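PDB 2FK5: fuculose-1-phosphate aldolase from Thermus thermophilus, which belongs to the class II aldolase family, with the AraD-like alpha/beta fold, and assembles with further copies of itself. Local coordinates for residues A7-V12 / G27-R32; G35-T40 / V57-P62; A83-H88 / E164-A169; P106-G111 / E177-I182; A153-L158 / G171-L176. One frame throughout, in Å; residues are numbered along the deposited sequence.

Contact 1: residues A7-V12 / G27-R32; sequences AAFRQV and GNFSVR. With SO4 (sulfate ion), chain C.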
# COMPACT_ATOMS: atom_id res chain seq x y z
N ALA A 7 1.30 -13.22 11.99
CA ALA A 7 1.39 -12.76 10.62
C ALA A 7 0.04 -12.90 9.94
O ALA A 7 -0.41 -12.00 9.25
CB ALA A 7 2.44 -13.57 9.87
N ALA A 8 -0.60 -14.05 10.14
CA ALA A 8 -1.90 -14.31 9.54
C ALA A 8 -2.93 -13.29 10.01
O ALA A 8 -3.74 -12.81 9.20
CB ALA A 8 -2.37 -15.72 9.86
N PHE A 9 -2.92 -12.96 11.30
CA PHE A 9 -3.86 -11.96 11.84
C PHE A 9 -3.54 -10.61 11.22
O PHE A 9 -4.43 -9.86 10.81
CB PHE A 9 -3.72 -11.80 13.36
CG PHE A 9 -4.53 -12.78 14.16
CD1 PHE A 9 -4.13 -14.11 14.27
CD2 PHE A 9 -5.68 -12.36 14.82
CE1 PHE A 9 -4.88 -15.02 15.03
CE2 PHE A 9 -6.43 -13.25 15.58
CZ PHE A 9 -6.03 -14.58 15.68
N ARG A 10 -2.25 -10.29 11.18
CA ARG A 10 -1.81 -9.02 10.63
C ARG A 10 -2.22 -8.87 9.18
O ARG A 10 -2.73 -7.83 8.78
CB ARG A 10 -0.29 -8.90 10.75
CG ARG A 10 0.25 -7.58 10.25
CD ARG A 10 1.75 -7.49 10.47
NE ARG A 10 2.29 -6.24 9.97
CZ ARG A 10 3.59 -5.96 9.88
NH1 ARG A 10 3.97 -4.78 9.40
N GLN A 11 -1.98 -9.91 8.40
CA GLN A 11 -2.30 -9.91 6.99
C GLN A 11 -3.81 -9.84 6.74
O GLN A 11 -4.26 -9.12 5.85
CB GLN A 11 -1.72 -11.17 6.35
CG GLN A 11 -2.18 -11.45 4.94
CD GLN A 11 -1.51 -12.69 4.38
OE1 GLN A 11 -2.06 -13.37 3.51
NE2 GLN A 11 -0.31 -12.99 4.88
N VAL A 12 -4.58 -10.58 7.52
CA VAL A 12 -6.03 -10.56 7.36
C VAL A 12 -6.56 -9.16 7.64
O VAL A 12 -7.40 -8.65 6.91
CB VAL A 12 -6.71 -11.61 8.28
CG1 VAL A 12 -8.20 -11.30 8.44
CG2 VAL A 12 -6.55 -13.00 7.68
N GLY A 27 -14.96 -4.47 13.22
CA GLY A 27 -14.65 -5.88 13.00
C GLY A 27 -13.70 -6.53 13.98
O GLY A 27 -13.08 -5.87 14.81
N ASN A 28 -13.60 -7.85 13.90
CA ASN A 28 -12.72 -8.60 14.77
C ASN A 28 -12.56 -10.01 14.25
O ASN A 28 -13.41 -10.50 13.50
CB ASN A 28 -13.29 -8.61 16.19
CG ASN A 28 -14.79 -8.74 16.21
OD1 ASN A 28 -15.34 -9.80 15.91
ND2 ASN A 28 -15.48 -7.65 16.54
N PHE A 29 -11.47 -10.67 14.61
CA PHE A 29 -11.28 -12.03 14.17
C PHE A 29 -10.56 -12.84 15.21
O PHE A 29 -9.87 -12.29 16.06
CB PHE A 29 -10.57 -12.12 12.81
CG PHE A 29 -9.66 -10.97 12.52
CD1 PHE A 29 -8.29 -11.09 12.67
CD2 PHE A 29 -10.19 -9.77 12.04
CE1 PHE A 29 -7.44 -10.02 12.35
CE2 PHE A 29 -9.36 -8.71 11.72
CZ PHE A 29 -7.98 -8.84 11.87
N SER A 30 -10.74 -14.15 15.12
CA SER A 30 -10.14 -15.06 16.09
C SER A 30 -9.88 -16.43 15.50
O SER A 30 -10.34 -16.75 14.39
CB SER A 30 -11.11 -15.24 17.25
OG SER A 30 -12.30 -15.86 16.78
N VAL A 31 -9.14 -17.23 16.26
CA VAL A 31 -8.86 -18.61 15.87
C VAL A 31 -9.02 -19.45 17.14
O VAL A 31 -8.79 -18.98 18.25
CB VAL A 31 -7.42 -18.80 15.32
CG1 VAL A 31 -7.23 -17.95 14.07
CG2 VAL A 31 -6.39 -18.42 16.39
N ARG A 32 -9.43 -20.69 16.95
CA ARG A 32 -9.61 -21.63 18.07
C ARG A 32 -8.22 -22.07 18.51
O ARG A 32 -7.34 -22.28 17.68
CB ARG A 32 -10.39 -22.85 17.58
CG ARG A 32 -10.78 -23.86 18.65
CD ARG A 32 -12.03 -23.42 19.40
NE ARG A 32 -12.61 -24.54 20.14
CZ ARG A 32 -12.18 -24.95 21.33
NH1 ARG A 32 -11.17 -24.33 21.91
NH2 ARG A 32 -12.74 -26.01 21.90
S SO4 C . -14.13 -4.38 18.73
O1 SO4 C . -13.80 -5.80 18.32
O2 SO4 C . -14.43 -4.40 20.23
O3 SO4 C . -12.96 -3.60 18.56
O4 SO4 C . -15.38 -4.10 18.11

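Contact 2: residues G35-T40 / V57-P62; sequences GGFLIT and VPLEGP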
# COMPACT_ATOMS: atom_id res chain seq x y z
N GLY A 35 -6.59 -23.64 24.51
CA GLY A 35 -7.19 -23.02 25.68
C GLY A 35 -8.57 -22.42 25.50
O GLY A 35 -9.32 -22.25 26.46
N GLY A 36 -8.92 -22.08 24.26
CA GLY A 36 -10.21 -21.48 23.98
C GLY A 36 -10.08 -20.83 22.61
O GLY A 36 -10.20 -21.51 21.60
N PHE A 37 -9.81 -19.52 22.59
CA PHE A 37 -9.61 -18.81 21.33
C PHE A 37 -8.80 -17.51 21.49
O PHE A 37 -8.81 -16.88 22.55
CB PHE A 37 -10.96 -18.54 20.62
CG PHE A 37 -11.86 -17.58 21.33
CD1 PHE A 37 -11.81 -16.22 21.07
CD2 PHE A 37 -12.80 -18.05 22.26
CE1 PHE A 37 -12.67 -15.33 21.71
CE2 PHE A 37 -13.66 -17.17 22.91
CZ PHE A 37 -13.60 -15.81 22.63
N LEU A 38 -8.10 -17.15 20.42
CA LEU A 38 -7.27 -15.96 20.38
C LEU A 38 -8.04 -14.94 19.54
O LEU A 38 -8.40 -15.23 18.42
CB LEU A 38 -5.94 -16.30 19.69
CG LEU A 38 -4.84 -15.24 19.65
CD1 LEU A 38 -4.43 -14.88 21.06
CD2 LEU A 38 -3.63 -15.76 18.86
N ILE A 39 -8.27 -13.76 20.08
CA ILE A 39 -9.04 -12.75 19.37
C ILE A 39 -8.42 -11.36 19.51
O ILE A 39 -7.66 -11.10 20.44
CB ILE A 39 -10.49 -12.74 19.92
CG1 ILE A 39 -11.39 -11.83 19.08
CG2 ILE A 39 -10.50 -12.27 21.37
CD1 ILE A 39 -12.87 -12.00 19.42
N THR A 40 -8.76 -10.49 18.56
CA THR A 40 -8.29 -9.11 18.57
C THR A 40 -8.91 -8.35 19.73
O THR A 40 -10.07 -8.59 20.11
CB THR A 40 -8.68 -8.39 17.25
OG1 THR A 40 -10.09 -8.56 17.02
CG2 THR A 40 -7.90 -8.96 16.07
N VAL A 57 -8.98 -16.09 25.12
CA VAL A 57 -10.20 -16.12 25.92
C VAL A 57 -10.62 -17.58 26.11
O VAL A 57 -10.62 -18.36 25.18
CB VAL A 57 -11.34 -15.37 25.21
CG1 VAL A 57 -12.56 -15.28 26.13
CG2 VAL A 57 -10.88 -13.98 24.81
N PRO A 58 -10.99 -17.96 27.34
CA PRO A 58 -11.40 -19.35 27.56
C PRO A 58 -12.86 -19.51 27.18
O PRO A 58 -13.61 -18.54 27.17
CB PRO A 58 -11.16 -19.54 29.06
CG PRO A 58 -11.52 -18.20 29.62
CD PRO A 58 -10.94 -17.20 28.61
N LEU A 59 -13.27 -20.73 26.84
CA LEU A 59 -14.67 -20.98 26.49
C LEU A 59 -15.50 -20.94 27.76
O LEU A 59 -16.69 -20.61 27.74
CB LEU A 59 -14.84 -22.34 25.80
CG LEU A 59 -14.22 -22.48 24.40
CD1 LEU A 59 -14.67 -23.79 23.77
CD2 LEU A 59 -14.65 -21.31 23.53
N GLU A 60 -14.86 -21.28 28.88
CA GLU A 60 -15.53 -21.27 30.18
C GLU A 60 -14.74 -20.40 31.13
O GLU A 60 -13.54 -20.61 31.34
CB GLU A 60 -15.66 -22.69 30.75
CG GLU A 60 -16.55 -23.62 29.93
CD GLU A 60 -17.92 -23.03 29.64
OE1 GLU A 60 -18.52 -22.44 30.56
OE2 GLU A 60 -18.39 -23.16 28.50
N GLY A 61 -15.41 -19.42 31.72
CA GLY A 61 -14.73 -18.53 32.64
C GLY A 61 -14.96 -17.09 32.23
O GLY A 61 -15.63 -16.82 31.23
N PRO A 62 -14.40 -16.13 32.98
CA PRO A 62 -14.55 -14.70 32.69
C PRO A 62 -13.88 -14.29 31.39
O PRO A 62 -12.77 -14.74 31.08
CB PRO A 62 -13.87 -14.03 33.89
CG PRO A 62 -13.96 -15.07 34.98
CD PRO A 62 -13.66 -16.33 34.24

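Contact 3: residues A83-H88 / E164-A169; sequences ARALVH and EALLEA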
# COMPACT_ATOMS: atom_id res chain seq x y z
N ALA A 83 -16.08 -24.63 14.38
CA ALA A 83 -15.30 -23.54 13.80
C ALA A 83 -13.88 -23.53 14.34
O ALA A 83 -13.67 -23.74 15.53
CB ALA A 83 -15.97 -22.21 14.08
N ARG A 84 -12.92 -23.28 13.45
CA ARG A 84 -11.51 -23.20 13.83
C ARG A 84 -11.03 -21.74 13.75
O ARG A 84 -9.95 -21.40 14.24
CB ARG A 84 -10.65 -24.08 12.92
CG ARG A 84 -10.86 -25.57 13.17
CD ARG A 84 -10.56 -25.92 14.62
NE ARG A 84 -10.47 -27.36 14.83
CZ ARG A 84 -10.16 -27.93 15.99
NH1 ARG A 84 -9.93 -27.18 17.06
NH2 ARG A 84 -10.09 -29.25 16.08
N ALA A 85 -11.84 -20.89 13.14
CA ALA A 85 -11.52 -19.47 13.03
C ALA A 85 -12.79 -18.71 12.69
O ALA A 85 -13.70 -19.27 12.09
CB ALA A 85 -10.46 -19.25 11.95
N LEU A 86 -12.85 -17.45 13.09
CA LEU A 86 -14.02 -16.63 12.82
C LEU A 86 -13.63 -15.21 12.43
O LEU A 86 -12.76 -14.60 13.05
CB LEU A 86 -14.93 -16.57 14.05
CG LEU A 86 -16.30 -15.90 13.88
CD1 LEU A 86 -17.15 -16.70 12.89
CD2 LEU A 86 -17.01 -15.83 15.23
N VAL A 87 -14.27 -14.68 11.39
CA VAL A 87 -14.01 -13.31 10.97
C VAL A 87 -15.32 -12.55 10.96
O VAL A 87 -16.29 -13.00 10.36
CB VAL A 87 -13.42 -13.22 9.53
CG1 VAL A 87 -13.45 -11.77 9.04
CG2 VAL A 87 -11.99 -13.74 9.50
N HIS A 88 -15.35 -11.42 11.66
CA HIS A 88 -16.53 -10.57 11.69
C HIS A 88 -16.09 -9.29 10.99
O HIS A 88 -15.12 -8.64 11.39
CB HIS A 88 -16.96 -10.26 13.13
CG HIS A 88 -18.16 -9.37 13.21
ND1 HIS A 88 -18.27 -8.34 14.12
CD2 HIS A 88 -19.29 -9.33 12.47
CE1 HIS A 88 -19.42 -7.71 13.93
NE2 HIS A 88 -20.06 -8.29 12.94
N GLU A 164 -4.35 -21.18 8.67
CA GLU A 164 -5.06 -21.56 7.44
C GLU A 164 -6.56 -21.39 7.61
O GLU A 164 -7.27 -21.04 6.66
CB GLU A 164 -4.72 -23.00 7.06
CG GLU A 164 -3.23 -23.23 6.85
CD GLU A 164 -2.92 -24.62 6.32
OE1 GLU A 164 -1.73 -25.01 6.33
OE2 GLU A 164 -3.86 -25.33 5.89
N ALA A 165 -7.05 -21.65 8.81
CA ALA A 165 -8.47 -21.51 9.10
C ALA A 165 -8.83 -20.04 9.02
O ALA A 165 -9.87 -19.67 8.48
CB ALA A 165 -8.79 -22.07 10.49
N LEU A 166 -7.95 -19.19 9.56
CA LEU A 166 -8.19 -17.76 9.54
C LEU A 166 -8.19 -17.22 8.10
O LEU A 166 -9.04 -16.41 7.72
CB LEU A 166 -7.14 -17.02 10.37
CG LEU A 166 -7.36 -15.52 10.52
CD1 LEU A 166 -8.72 -15.24 11.15
CD2 LEU A 166 -6.25 -14.94 11.38
N LEU A 167 -7.22 -17.66 7.30
CA LEU A 167 -7.14 -17.22 5.91
C LEU A 167 -8.35 -17.72 5.13
O LEU A 167 -8.83 -17.06 4.21
CB LEU A 167 -5.85 -17.72 5.26
CG LEU A 167 -4.59 -17.00 5.76
CD1 LEU A 167 -3.35 -17.72 5.26
CD2 LEU A 167 -4.61 -15.56 5.27
N GLU A 168 -8.84 -18.89 5.52
CA GLU A 168 -10.02 -19.46 4.87
C GLU A 168 -11.23 -18.59 5.19
O GLU A 168 -12.03 -18.28 4.31
CB GLU A 168 -10.24 -20.88 5.37
CG GLU A 168 -11.47 -21.56 4.81
CD GLU A 168 -11.74 -22.89 5.50
OE1 GLU A 168 -12.62 -23.63 5.03
OE2 GLU A 168 -11.09 -23.17 6.52
N ALA A 169 -11.38 -18.22 6.46
CA ALA A 169 -12.50 -17.38 6.91
C ALA A 169 -12.46 -16.03 6.20
O ALA A 169 -13.47 -15.51 5.73
CB ALA A 169 -12.42 -17.18 8.42

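Contact 4: residues P106-G111 / E177-I182; sequences PLDLEG and EESAQI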
# COMPACT_ATOMS: atom_id res chain seq x y z
N PRO A 106 -25.74 -16.07 -3.86
CA PRO A 106 -24.83 -15.62 -4.91
C PRO A 106 -25.20 -16.07 -6.32
O PRO A 106 -25.73 -17.15 -6.51
CB PRO A 106 -23.49 -16.21 -4.49
CG PRO A 106 -23.61 -16.32 -2.99
CD PRO A 106 -25.02 -16.83 -2.83
N LEU A 107 -24.89 -15.22 -7.29
CA LEU A 107 -25.14 -15.53 -8.70
C LEU A 107 -23.86 -16.09 -9.32
O LEU A 107 -23.91 -16.84 -10.30
CB LEU A 107 -25.51 -14.26 -9.47
CG LEU A 107 -26.85 -13.58 -9.19
CD1 LEU A 107 -26.90 -12.26 -9.93
CD2 LEU A 107 -27.99 -14.48 -9.64
N ASP A 108 -22.72 -15.72 -8.75
CA ASP A 108 -21.42 -16.15 -9.27
C ASP A 108 -20.97 -17.51 -8.76
O ASP A 108 -21.29 -17.89 -7.64
CB ASP A 108 -20.35 -15.11 -8.95
CG ASP A 108 -20.17 -14.91 -7.46
OD1 ASP A 108 -21.13 -14.46 -6.79
OD2 ASP A 108 -19.07 -15.19 -6.95
N LEU A 109 -20.21 -18.23 -9.58
CA LEU A 109 -19.74 -19.56 -9.21
C LEU A 109 -18.97 -19.62 -7.90
O LEU A 109 -19.23 -20.49 -7.07
CB LEU A 109 -18.87 -20.15 -10.32
CG LEU A 109 -18.48 -21.62 -10.11
CD2 LEU A 109 -17.51 -22.05 -11.20
N GLU A 110 -18.01 -18.72 -7.71
CA GLU A 110 -17.23 -18.72 -6.46
C GLU A 110 -18.16 -18.62 -5.25
O GLU A 110 -18.03 -19.38 -4.28
CB GLU A 110 -16.22 -17.56 -6.45
CD GLU A 110 -13.92 -18.55 -6.74
OE1 GLU A 110 -13.05 -19.07 -7.48
N GLY A 111 -19.10 -17.69 -5.30
CA GLY A 111 -20.02 -17.51 -4.20
C GLY A 111 -20.93 -18.71 -4.00
O GLY A 111 -21.20 -19.11 -2.87
N GLU A 177 -18.63 -10.30 0.10
CA GLU A 177 -18.85 -8.93 -0.38
C GLU A 177 -18.79 -8.87 -1.90
O GLU A 177 -19.54 -8.12 -2.52
CB GLU A 177 -17.86 -7.94 0.25
CG GLU A 177 -17.96 -6.49 -0.30
CD GLU A 177 -19.26 -5.74 0.08
OE1 GLU A 177 -19.33 -4.52 -0.17
OE2 GLU A 177 -20.20 -6.35 0.62
N GLU A 178 -17.91 -9.67 -2.52
CA GLU A 178 -17.83 -9.70 -3.98
C GLU A 178 -19.16 -10.22 -4.56
O GLU A 178 -19.66 -9.68 -5.54
CB GLU A 178 -16.67 -10.59 -4.43
CG GLU A 178 -15.33 -10.16 -3.85
CD GLU A 178 -14.19 -11.09 -4.22
OE1 GLU A 178 -14.42 -12.32 -4.29
OE2 GLU A 178 -13.07 -10.59 -4.43
N SER A 179 -19.72 -11.25 -3.94
CA SER A 179 -20.99 -11.80 -4.39
C SER A 179 -22.12 -10.77 -4.22
O SER A 179 -23.00 -10.65 -5.07
CB SER A 179 -21.33 -13.09 -3.63
OG SER A 179 -20.54 -14.19 -4.11
N ALA A 180 -22.08 -10.02 -3.12
CA ALA A 180 -23.09 -8.98 -2.85
C ALA A 180 -22.99 -7.87 -3.90
O ALA A 180 -24.01 -7.39 -4.42
CB ALA A 180 -22.90 -8.41 -1.46
N GLN A 181 -21.77 -7.44 -4.20
CA GLN A 181 -21.56 -6.40 -5.20
C GLN A 181 -22.04 -6.90 -6.57
O GLN A 181 -22.70 -6.17 -7.29
CB GLN A 181 -20.07 -6.02 -5.27
CG GLN A 181 -19.59 -5.39 -3.95
CD GLN A 181 -18.17 -4.88 -4.02
OE1 GLN A 181 -17.40 -5.27 -4.88
NE2 GLN A 181 -17.81 -4.01 -3.08
N ILE A 182 -21.70 -8.13 -6.92
CA ILE A 182 -22.15 -8.68 -8.20
C ILE A 182 -23.68 -8.67 -8.26
O ILE A 182 -24.28 -8.32 -9.30
CB ILE A 182 -21.60 -10.11 -8.42
CG1 ILE A 182 -20.10 -10.02 -8.71
CG2 ILE A 182 -22.32 -10.80 -9.58
CD1 ILE A 182 -19.42 -11.39 -8.83
O HOH W 1 -23.47 -12.86 -6.67

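Contact 5: residues A153-L158 / G171-L176; sequences AFAVGL and GLMTTL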
# COMPACT_ATOMS: atom_id res chain seq x y z
N ALA A 153 -21.24 -9.21 9.05
CA ALA A 153 -21.30 -10.62 8.72
C ALA A 153 -20.23 -11.41 9.46
O ALA A 153 -19.24 -10.84 9.92
CB ALA A 153 -21.12 -10.80 7.22
N PHE A 154 -20.44 -12.72 9.55
CA PHE A 154 -19.51 -13.64 10.19
C PHE A 154 -19.22 -14.75 9.19
O PHE A 154 -20.12 -15.20 8.49
CB PHE A 154 -20.13 -14.26 11.45
CG PHE A 154 -20.35 -13.29 12.57
CD1 PHE A 154 -21.47 -12.47 12.59
CD2 PHE A 154 -19.41 -13.16 13.58
CE1 PHE A 154 -21.66 -11.54 13.61
CE2 PHE A 154 -19.59 -12.23 14.60
CZ PHE A 154 -20.71 -11.42 14.61
N ALA A 155 -17.96 -15.17 9.11
CA ALA A 155 -17.57 -16.26 8.21
C ALA A 155 -16.67 -17.18 9.01
O ALA A 155 -15.83 -16.71 9.77
CB ALA A 155 -16.81 -15.72 7.00
N VAL A 156 -16.84 -18.48 8.83
CA VAL A 156 -16.06 -19.45 9.59
C VAL A 156 -15.01 -20.17 8.76
O VAL A 156 -15.19 -20.41 7.57
CB VAL A 156 -16.97 -20.53 10.22
CG1 VAL A 156 -18.11 -19.89 10.96
CG2 VAL A 156 -17.51 -21.46 9.14
N GLY A 157 -13.91 -20.52 9.43
CA GLY A 157 -12.83 -21.27 8.80
C GLY A 157 -12.82 -22.62 9.49
O GLY A 157 -13.01 -22.67 10.71
N LEU A 158 -12.58 -23.71 8.75
CA LEU A 158 -12.62 -25.04 9.35
C LEU A 158 -11.33 -25.85 9.29
O LEU A 158 -11.23 -26.90 9.92
CB LEU A 158 -13.74 -25.86 8.72
CG LEU A 158 -15.17 -25.34 8.93
CD1 LEU A 158 -16.14 -26.11 8.06
CD2 LEU A 158 -15.54 -25.47 10.39
N GLY A 171 -11.12 -15.39 3.37
CA GLY A 171 -11.48 -15.61 1.97
C GLY A 171 -12.98 -15.68 1.77
O GLY A 171 -13.51 -15.17 0.77
N LEU A 172 -13.68 -16.29 2.71
CA LEU A 172 -15.13 -16.39 2.60
C LEU A 172 -15.75 -15.02 2.77
O LEU A 172 -16.76 -14.71 2.14
CB LEU A 172 -15.70 -17.33 3.67
CG LEU A 172 -15.41 -18.81 3.47
CD1 LEU A 172 -15.90 -19.60 4.67
CD2 LEU A 172 -16.08 -19.29 2.20
N MET A 173 -15.15 -14.20 3.63
CA MET A 173 -15.67 -12.86 3.86
C MET A 173 -15.53 -12.02 2.59
O MET A 173 -16.46 -11.30 2.21
CB MET A 173 -14.95 -12.19 5.02
CG MET A 173 -15.50 -10.82 5.41
SD MET A 173 -17.25 -10.86 5.91
CE MET A 173 -17.13 -11.75 7.47
N THR A 174 -14.38 -12.12 1.91
CA THR A 174 -14.18 -11.35 0.69
C THR A 174 -15.10 -11.87 -0.41
O THR A 174 -15.62 -11.09 -1.21
CB THR A 174 -12.70 -11.36 0.19
OG1 THR A 174 -12.28 -12.70 -0.09
CG2 THR A 174 -11.79 -10.77 1.24
N THR A 175 -15.30 -13.18 -0.44
CA THR A 175 -16.18 -13.80 -1.43
C THR A 175 -17.61 -13.29 -1.21
O THR A 175 -18.34 -13.04 -2.17
CB THR A 175 -16.16 -15.34 -1.31
OG1 THR A 175 -14.89 -15.83 -1.73
CG2 THR A 175 -17.26 -15.96 -2.17
N LEU A 176 -17.99 -13.14 0.05
CA LEU A 176 -19.32 -12.64 0.39
C LEU A 176 -19.56 -11.22 -0.13
O LEU A 176 -20.59 -10.96 -0.74
CB LEU A 176 -19.55 -12.65 1.91
CG LEU A 176 -20.80 -11.90 2.40
CD1 LEU A 176 -22.02 -12.31 1.60
CD2 LEU A 176 -21.01 -12.20 3.87

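Contact 1: residues A7-V12 / G27-R32
Phe9 holds CG anti to its carbonyl carbon (chi1 -86°) and Val12 holds CG1 anti to its backbone N, and both residues meet Phe29 from the same face of helix 3-18. The motif is a helix packed on a sheet, one outer layer of the alpha/beta fold, with the axes of 7-12 and 28-32 running at 153° and closing to 10.0 Å. The two phenylalanine side chains slide past each other in opposite directions, CD2 of Phe9 coming 3.6 Å from CD1 of Phe29. Their planes are turned by 37°, which makes the pair oblique. Val12 CG1 stands over the Phe29 ring, almost on its normal, a CH-pi contact 4.1 Å from the Phe29 centroid. Beyond this, Phe9 meets Val31 tip to tip: CE1 and CZ touch both methyls, with CE1 of Phe9 3.9 Å from CG1 of Val31. Leu166 of helix 162-191 packs against Phe9 as well. On the strand's other side, Ser30 OG is hydrogen-bonded to Tyr78 and His74. At the strand's start, Asn28 ND2 donates to O1 of a sulfate ion at 3.1 Å, and Lys46 NZ and Ser68 OG also bind the ion.

Contact 2: residues G35-T40 / V57-P62
Phe37 packs on Val57, its neighbour across the sheet, and its side chain can be traced outward from the backbone. CB lies next to the carbonyl of Val31 on the adjoining strand. CG sits between the backbone N and the carbonyl carbon (chi1 67°), and from there the ring lies beside the Val57 side chain, both pointing the same way. CG of Phe37 is 4.1 Å from O of Val57. On one flank CD2 reaches Leu59, whose CD2 lies in the ring plane at the edge, 4.0 Å from CD2 of Phe37. CE1 and CE2 each touch Val57 CB, and each also meets one of its methyls, CE1 facing CG2 and CE2 facing CG1. At the tip, CZ of Phe37 is 3.5 Å from CB of Val57. That carbon lies over the ring face but offset toward the rim, a CH-pi contact. The framework is an antiparallel pairing of strands 36-40 and 54-58, the latter outermost in the mixed sheet of this chain. Phe37 and Val57 form a hydrogen-bonded pair: Val57 N donates to Phe37 O at 2.7 Å, with 163° at the hydrogen, and Phe37 N donates to Val57 O at 3.0 Å, more bent at 150°. Val57 O also receives a CA-H...O contact from Gly36 CA at 3.4 Å. Diagonally across the strands, Ile39 CG2 meets Val57 CG2 at 3.9 Å. Tyr78 of helix 71-80 brings its ring against Phe37, while Pro58 packs on Leu134 of a neighbouring subunit.

Contact 3: residues A83-H88 / E164-A169
Ala169 packs on Val87, and the residue before it, Glu168, has its OE2 gripped by two backbone N-H groups, those of Leu158 and Lys159; Glu168 OE2 lies 2.7 Å from Leu158 N. The other oxygen, OE1, forms a salt bridge with Arg144, so both ends of the carboxylate have partners and its rotation is probably fixed. Because Leu158 follows directly on strand 152-157, these bonds tie helix 162-191 to the turn that leads into it from that strand. Between the two segments themselves the contact is apolar. Ala85 CB presses on the peptide joining Ala165 and Leu166, 3.4 Å from the carbonyl carbon of Ala165. Ala165 CB in turn touches two residues, lying 3.6 Å from Ala85 CB and 3.7 Å from Arg84 CB. Arg84 and Ala85 both face Gly157 on the next strand, a classic beta bulge. The helix lies on the sheet here with small side chains at the interface, consistent with axes of 85-88 and 164-169 that approach to 7.1 Å at an angle of 33°. Val87 has CG2 anti to its carbonyl carbon, and this branch makes the contact: CG2 of Val87 is 3.6 Å from CB of Ala169. Leu166 crosses Val87 at about a right angle, and its CD1 stands 4.0 Å from the same CG2. Phe9 and Val12 of helix 3-18 pack on Leu166.

Contact 4: residues P106-G111 / E177-I182
The N-cap of helix 109-114 is Asp108, and it faces Ser179 on the long helix 162-191. The capping bond runs from Gly111 N to Asp108 OD2 at 3.0 Å, the donor standing above the carboxylate plane, 61° out of it. Asp108 has CG between the backbone N and the carbonyl carbon (chi1 61°), and its OD1 lies 2.8 Å from Ser179 OG. A hydrogen bond is possible there, although Thr175 O is a second acceptor for the same hydroxyl proton. One water joins the segments: it accepts from Leu107 N and donates to both Asp108 OD1 (2.8 Å from the water) and Ser179 O. Carbon atoms also pack against this polar group. Ile182 crosses Asp108 at about a right angle, its CD1 3.8 Å from Asp108 CB, while Pro106 CB lies 3.6 Å from Ser179 OG. Gly111 CA also comes close to that hydroxyl. Glu178, the residue before Ser179, forms a salt bridge with Arg92 of a neighbouring subunit. A buried carboxylate that receives a backbone N-H and a water proton, at the N-terminus of a helix, would tend to favour the ionised form, though the Glu178 carboxylate, its OE1 6.1 Å from Asp108 OD2, may offset part of this.

Contact 5: residues A153-L158 / G171-L176
Ala155 and Ala153 present their methyls to helix 162-191, and the contact between the segments is carried by packing. Among the apolar pairs, Ala153 CB meets Leu176 CD2 at 3.6 Å and Met173 SD at 4.1 Å. Ala155 CB touches Leu172 CB at 3.9 Å, with Met173 CE close on it as well. Met173 curls: its chain is bent at chi2 and again at chi3 (69°), the second bend carrying CE back over the strand backbone. A second kind of contact sets carbon against carbonyl oxygen. Met173 CE lies 3.4 Å from Ala153 O, and Leu172 CD1 comes to 3.1 Å from Val156 O, a tight approach to an oxygen that also accepts from Arg144. Within the helix, Gly171 O accepts from Thr174 OG1 (2.9 Å) and from Thr175 N, both arriving from the same face of its carbonyl plane, so that the Thr174 hydroxyl adds to the regular helical bond. With axes at 139° and a closest approach of 7.8 Å, the helix turns back over the strand that precedes it. Met173 also reaches Val87 and Ala89 of strand 85-89, so the helix spans two neighbouring strands. Phe154 and Val156 point the other way, to helix 130-142, which places the strand between helices; Phe154 also stacks on His88 of the neighbouring strand.

How the contacts relate
Contacts 1, 2, 3 and 5 all reach one mixed sheet, and contacts 3, 4 and 5 share helix 162-191. Contacts 3 and 5 lie closest, with centres about 7 Å apart, on neighbouring strands under successive turns of that helix; the centre of contact 1 is about 8 Å from that of contact 3, on the adjoining strand. Contact 2 continues the sheet outward, its centre about 15 Å from that of contact 1, while contact 4 lies on the opposite side of the chain's centre, its centre about 33 Å from that of contact 2. Along the chain, contact 5 is nested inside the loop closed by contact 4, and Thr175 CG2 packs on Gly111 CA at 3.8 Å. The sulfate ion is bound beside contact 1.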